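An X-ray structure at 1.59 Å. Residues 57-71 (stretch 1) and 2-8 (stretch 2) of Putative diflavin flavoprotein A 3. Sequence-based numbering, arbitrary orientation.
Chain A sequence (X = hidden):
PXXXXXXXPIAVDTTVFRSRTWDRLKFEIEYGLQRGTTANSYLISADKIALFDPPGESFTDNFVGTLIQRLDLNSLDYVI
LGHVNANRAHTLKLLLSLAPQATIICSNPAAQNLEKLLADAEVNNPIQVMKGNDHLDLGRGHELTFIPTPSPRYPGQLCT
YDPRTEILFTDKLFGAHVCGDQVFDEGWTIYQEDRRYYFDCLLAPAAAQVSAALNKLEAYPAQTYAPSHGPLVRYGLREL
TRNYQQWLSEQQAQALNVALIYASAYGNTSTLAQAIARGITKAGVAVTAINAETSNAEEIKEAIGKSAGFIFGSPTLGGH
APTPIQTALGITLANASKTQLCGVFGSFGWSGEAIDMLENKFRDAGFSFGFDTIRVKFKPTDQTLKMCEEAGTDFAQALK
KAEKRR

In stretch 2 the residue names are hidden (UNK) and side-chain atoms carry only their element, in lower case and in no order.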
# COMPACT_ATOMS: atom_id res chain seq x y z
N GLU A 57 3.72 -6.83 12.83
CA GLU A 57 3.96 -6.88 14.28
C GLU A 57 2.85 -7.52 15.11
O GLU A 57 3.14 -8.19 16.10
CB GLU A 57 4.20 -5.47 14.84
CG GLU A 57 5.20 -4.62 14.07
CD GLU A 57 5.62 -3.37 14.84
OE1 GLU A 57 5.97 -3.51 16.04
OE2 GLU A 57 5.58 -2.26 14.25
N SER A 58 1.60 -7.29 14.73
CA SER A 58 0.47 -7.85 15.47
C SER A 58 0.48 -9.37 15.44
O SER A 58 -0.16 -10.01 16.27
CB SER A 58 -0.87 -7.37 14.90
OG SER A 58 -0.91 -5.97 14.79
N PHE A 59 1.20 -9.94 14.48
CA PHE A 59 1.10 -11.37 14.19
C PHE A 59 2.40 -12.12 14.36
O PHE A 59 2.43 -13.35 14.28
CB PHE A 59 0.60 -11.58 12.75
CG PHE A 59 -0.78 -11.06 12.51
CD1 PHE A 59 -1.87 -11.64 13.13
CD2 PHE A 59 -0.99 -10.01 11.63
CE1 PHE A 59 -3.15 -11.17 12.89
CE2 PHE A 59 -2.26 -9.54 11.38
CZ PHE A 59 -3.34 -10.12 12.02
N THR A 60 3.48 -11.37 14.59
CA THR A 60 4.82 -11.93 14.62
C THR A 60 4.93 -13.25 15.39
O THR A 60 5.38 -14.26 14.85
CB THR A 60 5.83 -10.93 15.22
OG1 THR A 60 5.82 -9.72 14.45
CG2 THR A 60 7.24 -11.54 15.22
N ASP A 61 4.50 -13.26 16.65
CA ASP A 61 4.76 -14.39 17.53
C ASP A 61 3.91 -15.62 17.26
O ASP A 61 4.42 -16.74 17.31
CB ASP A 61 4.60 -13.97 18.99
CG ASP A 61 5.63 -12.96 19.39
OD1 ASP A 61 6.65 -12.85 18.67
OD2 ASP A 61 5.44 -12.27 20.41
N ASN A 62 2.62 -15.44 16.98
CA ASN A 62 1.78 -16.56 16.56
C ASN A 62 2.32 -17.18 15.30
O ASN A 62 2.33 -18.40 15.14
CB ASN A 62 0.33 -16.13 16.31
CG ASN A 62 -0.47 -16.03 17.57
OD1 ASN A 62 0.04 -16.25 18.67
ND2 ASN A 62 -1.75 -15.68 17.43
N PHE A 63 2.75 -16.31 14.39
CA PHE A 63 3.19 -16.77 13.10
C PHE A 63 4.47 -17.59 13.21
O PHE A 63 4.54 -18.72 12.70
CB PHE A 63 3.42 -15.60 12.14
CG PHE A 63 3.99 -16.02 10.82
CD1 PHE A 63 3.18 -16.61 9.86
CD2 PHE A 63 5.34 -15.86 10.55
CE1 PHE A 63 3.70 -17.01 8.64
CE2 PHE A 63 5.87 -16.26 9.33
CZ PHE A 63 5.05 -16.84 8.37
N VAL A 64 5.48 -17.02 13.85
CA VAL A 64 6.77 -17.70 13.97
C VAL A 64 6.57 -18.97 14.79
O VAL A 64 7.14 -20.01 14.48
CB VAL A 64 7.85 -16.81 14.60
CG1 VAL A 64 9.09 -17.62 14.96
CG2 VAL A 64 8.21 -15.68 13.65
N GLY A 65 5.74 -18.86 15.81
CA GLY A 65 5.43 -19.99 16.67
C GLY A 65 4.80 -21.11 15.88
O GLY A 65 5.16 -22.27 16.04
N THR A 66 3.85 -20.76 15.02
CA THR A 66 3.16 -21.74 14.19
C THR A 66 4.06 -22.32 13.10
O THR A 66 4.10 -23.54 12.89
CB THR A 66 1.94 -21.12 13.52
OG1 THR A 66 0.98 -20.79 14.53
CG2 THR A 66 1.32 -22.10 12.55
N LEU A 67 4.78 -21.45 12.42
CA LEU A 67 5.65 -21.87 11.32
C LEU A 67 6.68 -22.91 11.76
O LEU A 67 6.86 -23.93 11.11
CB LEU A 67 6.35 -20.66 10.72
CG LEU A 67 7.20 -20.93 9.47
CD1 LEU A 67 6.34 -21.59 8.39
CD2 LEU A 67 7.84 -19.63 8.96
N ILE A 68 7.34 -22.64 12.88
CA ILE A 68 8.38 -23.52 13.40
C ILE A 68 7.90 -24.95 13.65
O ILE A 68 8.69 -25.89 13.69
CB ILE A 68 8.96 -22.95 14.71
CG1 ILE A 68 9.69 -21.64 14.41
CG2 ILE A 68 9.90 -23.93 15.36
CD1 ILE A 68 10.05 -20.86 15.64
N GLN A 69 6.59 -25.12 13.80
CA GLN A 69 6.04 -26.44 14.03
C GLN A 69 5.83 -27.17 12.72
O GLN A 69 5.65 -28.38 12.70
CB GLN A 69 4.73 -26.34 14.81
CG GLN A 69 4.92 -25.70 16.18
CD GLN A 69 3.66 -25.68 17.01
OE1 GLN A 69 2.74 -26.47 16.77
NE2 GLN A 69 3.60 -24.78 17.98
N ARG A 70 5.89 -26.42 11.62
CA ARG A 70 5.65 -26.99 10.30
C ARG A 70 6.91 -27.07 9.44
O ARG A 70 6.92 -27.71 8.39
CB ARG A 70 4.61 -26.15 9.55
CG ARG A 70 3.25 -26.12 10.20
CD ARG A 70 2.67 -27.51 10.27
NE ARG A 70 1.23 -27.48 10.45
CZ ARG A 70 0.35 -27.65 9.47
NH1 ARG A 70 -0.94 -27.60 9.72
NH2 ARG A 70 0.78 -27.88 8.23
N LEU A 71 7.98 -26.40 9.89
CA LEU A 71 9.16 -26.21 9.05
C LEU A 71 10.41 -25.91 9.87
O LEU A 71 10.40 -25.04 10.74
CB LEU A 71 8.93 -25.06 8.06
CG LEU A 71 10.12 -24.53 7.25
CD1 LEU A 71 10.52 -25.51 6.15
CD2 LEU A 71 9.83 -23.15 6.67
N UNK A 2 -10.08 -14.84 19.11
CA UNK A 2 -8.73 -14.30 19.19
C UNK A 2 -8.00 -14.47 17.85
O UNK A 2 -8.43 -15.25 17.00
c UNK A 2 -7.94 -14.98 20.31
N UNK A 3 -6.91 -13.73 17.67
CA UNK A 3 -6.10 -13.89 16.48
C UNK A 3 -5.68 -15.35 16.35
O UNK A 3 -5.43 -16.00 17.35
c UNK A 3 -5.25 -11.50 16.75
c UNK A 3 -3.06 -10.91 17.80
n UNK A 3 -2.15 -9.76 18.06
c UNK A 3 -4.88 -12.96 16.53
c UNK A 3 -4.05 -10.58 16.71
N UNK A 4 -5.63 -15.88 15.12
CA UNK A 4 -5.06 -17.20 14.91
C UNK A 4 -4.32 -17.31 13.58
O UNK A 4 -4.17 -16.32 12.86
c UNK A 4 -6.14 -18.30 15.02
o UNK A 4 -6.94 -17.61 12.82
c UNK A 4 -7.14 -18.29 13.85
o UNK A 4 -8.15 -19.01 13.96
N UNK A 5 -3.85 -18.51 13.26
CA UNK A 5 -3.21 -18.78 11.98
C UNK A 5 -3.90 -19.96 11.30
O UNK A 5 -3.91 -21.07 11.81
c UNK A 5 -0.99 -17.92 12.83
c UNK A 5 -1.70 -19.08 12.14
c UNK A 5 -1.07 -19.38 10.79
N UNK A 6 -4.48 -19.69 10.14
CA UNK A 6 -5.16 -20.72 9.37
C UNK A 6 -4.23 -21.25 8.30
O UNK A 6 -3.69 -20.48 7.50
c UNK A 6 -6.44 -20.17 8.75
o UNK A 6 -8.44 -19.36 6.91
c UNK A 6 -7.23 -21.15 7.93
n UNK A 6 -9.58 -21.25 7.36
c UNK A 6 -8.47 -20.51 7.35
N UNK A 7 -4.04 -22.57 8.29
CA UNK A 7 -3.10 -23.20 7.37
C UNK A 7 -3.85 -24.06 6.37
O UNK A 7 -4.74 -24.82 6.75
c UNK A 7 -1.34 -23.26 9.19
c UNK A 7 -1.05 -24.68 7.14
c UNK A 7 -2.06 -24.07 8.11
c UNK A 7 -0.25 -24.03 9.88
N UNK A 8 -3.49 -23.96 5.10
CA UNK A 8 -4.17 -24.72 4.08
C UNK A 8 -3.27 -24.95 2.88
O UNK A 8 -2.64 -24.02 2.37
c UNK A 8 -5.46 -24.00 3.68
s UNK A 8 -6.55 -24.94 2.59
O HOH W 1 -2.21 -14.79 14.51

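Position 2 carries a single side-chain carbon, CB, which lies beyond contact distance of the helical stretch; one carbon and nothing more identifies Ala2.

At position 3 four carbons run in an unbranched row and end in a nitrogen. The CA-to-CB bond points toward stretch 1, the fourth side-chain atom from the backbone passes the ring of Phe59 obliquely, and the terminal nitrogen lies 2.7 Å from Ser58 O. Such a chain is the signature of lysine. In Lys3, kinked at chi3 (-62°), CD is 4.0 Å from Phe59 CE1, and NZ donates a hydrogen bond to the backbone at Ser58 O.

Position 4 has two side-chain carbons, the second bearing two oxygens. This is a carboxylate on a single methylene, and the residue is Asp4. Its CA-to-CB bond points away from the helix, and both carboxylate oxygens are hydrogen-bonded elsewhere in the structure. The backbone serves the contact instead: a water accepts from Asn62 ND2 at 3.1 Å and donates a weak bond to Asp4 O at 3.0 Å.

Position 5 shows one carbon carrying two more, a fork without polar atoms, and the CA-to-CB bond is directed toward the helix. One methyl carbon sits 4.1 Å from Asn62 CB and 3.9 Å from Thr66 OG1. The shape is that of valine, and the methyl is Val5 CG2. The Thr66 hydroxyl donates to the helix backbone, with Thr66 OG1 2.8 Å from Asn62 O, so its proton is already engaged where it meets the methyl.

Three carbons at position 6, the third bearing one oxygen and one nitrogen, make a carboxamide on two methylenes: Gln6. It points away from stretch 1, touches nothing there, and has both polar atoms satisfied elsewhere.

Position 7 again points toward the helix. Its four carbons fork at the first, one arm being two carbons long, and the end carbon of that arm lies 3.6 Å from Thr66 CG2 and also 3.6 Å from Arg70 NH1. This defines isoleucine, with Ile7 CD1 over one face of the guanidinium.

One carbon followed by sulfur at position 8 gives Cys8, directed away and out of contact.

The contact follows from strand alternation: Val5 and Ile7 face the helix, whereas Asp4, Gln6 and Cys8 point away from it. The two elements run in broadly similar directions, their axes 40° apart and 8.4 Å at closest approach. Asn62, Thr66 and Arg70, spaced four residues apart along the helical stretch, meet the strand in succession. Aliphatic side chains of the strand pack on mixed polar and nonpolar groups of the helix, with the Asn62 water bridge beside them, while the lysine hydrogen bond fastens the N-terminal end of stretch 1 at Ser58 O.

Stretch 2 2-8: AKDVQIC
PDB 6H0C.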